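PDB 4RDL: capsid from Human calicivirus NLV/Boxer/2001/US, which forms the norovirus capsid, its protrusion (P) domain binding histo-blood group glycans such as the Lewis y tetrasaccharide and thus probably attaching the virus to host cells. Local coordinates for residues T144-P147 with H148-T151. Numbering follows the deposited sequence.
Sequences TFAP and HLGT
A146 and L149 meet on one side of a tight reversal of the chain, the methyl of A146 lying beside the base of the leucine, CB to CB 4.0 Å. With CG anti to the carbonyl carbon (chi1 -72°) and the second torsion turned to the positive side, L149 brings CD2 alongside A146 CB at 4.1 Å. T151 borders the same methyl: its OG1 stands 4.1 Å from A146 CB, and a water links this hydroxyl to the carbonyl O of T144. The backbone beneath is gripped at A146 O, which accepts from L149 N (2.8 Å) and T151 N (3.2 Å). The two donors arrive from opposite faces of the carbonyl plane, both well out of it, and the T151 bond is the straighter (161° at the hydrogen). G150 N closes an overlapping turn of the same span onto P147 O (2.9 Å); G150, its phi positive at 103°, takes a conformation that glycine, with no CB, adopts without strain. On the other side of the turn, P147 sets its CD over the centre of the F145 ring, 3.6 Å above the plane, a CH-pi-like contact within 144-147, while V152 and L88 also touch the proline. H148, with CG anti to the backbone N, sends its imidazole away from the turn, where ND1 bonds S101 O and the ring meets F99 edge-to-face. With G150 and T151 both facing A146, this is a G1 beta bulge, here at the reversal joining edge strand 145-146 to 151-154 in the antiparallel sheet of the P domain.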
ATOM      1  N   THR A 144       4.157  28.496  -6.671  1.00 13.08           N
ATOM      2  CA  THR A 144       5.266  27.716  -6.133  1.00 13.35           C
ATOM      3  C   THR A 144       4.929  26.228  -5.976  1.00 12.12           C
ATOM      4  O   THR A 144       5.796  25.420  -5.642  1.00 13.37           O
ATOM      5  CB  THR A 144       5.747  28.283  -4.794  1.00 14.17           C
ATOM      6  OG1 THR A 144       4.616  28.574  -3.962  1.00 14.15           O
ATOM      7  CG2 THR A 144       6.527  29.568  -5.023  1.00 16.79           C
ATOM      8  N   PHE A 145       3.669  25.864  -6.196  1.00 11.79           N
ATOM      9  CA  PHE A 145       3.302  24.456  -6.322  1.00 11.65           C
ATOM     10  C   PHE A 145       3.444  24.103  -7.800  1.00 11.43           C
ATOM     11  O   PHE A 145       2.574  24.424  -8.609  1.00 12.63           O
ATOM     12  CB  PHE A 145       1.872  24.217  -5.813  1.00 11.16           C
ATOM     13  CG  PHE A 145       1.387  22.798  -5.981  1.00 10.70           C
ATOM     14  CD1 PHE A 145       1.878  21.778  -5.177  1.00 11.25           C
ATOM     15  CD2 PHE A 145       0.435  22.487  -6.941  1.00 11.78           C
ATOM     16  CE1 PHE A 145       1.431  20.469  -5.329  1.00 12.47           C
ATOM     17  CE2 PHE A 145      -0.020  21.182  -7.099  1.00 12.07           C
ATOM     18  CZ  PHE A 145       0.481  20.169  -6.293  1.00 12.07           C
ATOM     19  N   ALA A 146       4.561  23.468  -8.154  1.00 10.86           N
ATOM     20  CA  ALA A 146       4.886  23.241  -9.557  1.00 11.01           C
ATOM     21  C   ALA A 146       5.450  21.832  -9.797  1.00 10.66           C
ATOM     22  O   ALA A 146       6.514  21.675 -10.405  1.00 11.61           O
ATOM     23  CB  ALA A 146       5.876  24.315 -10.049  1.00 12.45           C
ATOM     24  N   PRO A 147       4.734  20.796  -9.333  1.00 10.54           N
ATOM     25  CA  PRO A 147       5.322  19.452  -9.407  1.00 11.13           C
ATOM     26  C   PRO A 147       5.624  19.005 -10.842  1.00 11.25           C
ATOM     27  O   PRO A 147       6.582  18.269 -11.063  1.00 12.85           O
ATOM     28  CB  PRO A 147       4.254  18.560  -8.756  1.00 12.33           C
ATOM     29  CG  PRO A 147       2.958  19.342  -8.897  1.00 12.33           C
ATOM     30  CD  PRO A 147       3.397  20.785  -8.711  1.00 11.64           C
ATOM     31  N   HIS A 148       4.826  19.458 -11.804  1.00 11.33           N
ATOM     32  CA  HIS A 148       5.050  19.120 -13.206  1.00 12.03           C
ATOM     33  C   HIS A 148       6.383  19.694 -13.688  1.00 11.92           C
ATOM     34  O   HIS A 148       7.000  19.158 -14.613  1.00 13.94           O
ATOM     35  CB  HIS A 148       3.902  19.661 -14.061  1.00 12.95           C
ATOM     36  CG  HIS A 148       3.936  19.219 -15.491  1.00 15.01           C
ATOM     37  ND1 HIS A 148       3.956  17.890 -15.860  1.00 16.84           N
ATOM     38  CD2 HIS A 148       3.913  19.928 -16.643  1.00 16.75           C
ATOM     39  CE1 HIS A 148       3.958  17.801 -17.177  1.00 18.10           C
ATOM     40  NE2 HIS A 148       3.933  19.023 -17.678  1.00 19.24           N
ATOM     41  N   LEU A 149       6.806  20.794 -13.066  1.00 11.80           N
ATOM     42  CA  LEU A 149       8.085  21.437 -13.377  1.00 11.81           C
ATOM     43  C   LEU A 149       9.210  20.856 -12.527  1.00 12.75           C
ATOM     44  O   LEU A 149      10.376  21.201 -12.708  1.00 14.49           O
ATOM     45  CB  LEU A 149       8.006  22.949 -13.139  1.00 11.66           C
ATOM     46  CG  LEU A 149       7.202  23.790 -14.126  1.00 13.95           C
ATOM     47  CD1 LEU A 149       5.748  23.354 -14.164  1.00 17.38           C
ATOM     48  CD2 LEU A 149       7.309  25.263 -13.764  1.00 14.13           C
ATOM     49  N   GLY A 150       8.849  20.002 -11.573  1.00 11.89           N
ATOM     50  CA  GLY A 150       9.825  19.324 -10.742  1.00 11.78           C
ATOM     51  C   GLY A 150      10.011  19.847  -9.326  1.00 11.11           C
ATOM     52  O   GLY A 150      10.857  19.319  -8.590  1.00 12.48           O
ATOM     53  N   THR A 151       9.245  20.866  -8.930  1.00 11.37           N
ATOM     54  CA  THR A 151       9.435  21.472  -7.610  1.00 11.52           C
ATOM     55  C   THR A 151       8.134  21.820  -6.888  1.00 11.02           C
ATOM     56  O   THR A 151       7.151  22.224  -7.518  1.00 13.09           O
ATOM     57  CB  THR A 151      10.313  22.753  -7.669  1.00 13.80           C
ATOM     58  OG1 THR A 151       9.634  23.778  -8.403  1.00 16.72           O
ATOM     59  CG2 THR A 151      11.658  22.464  -8.325  1.00 14.57           C
TER
HETATM   60  O   HOH W   1       8.419  25.288  -6.462  1.00 27.85           O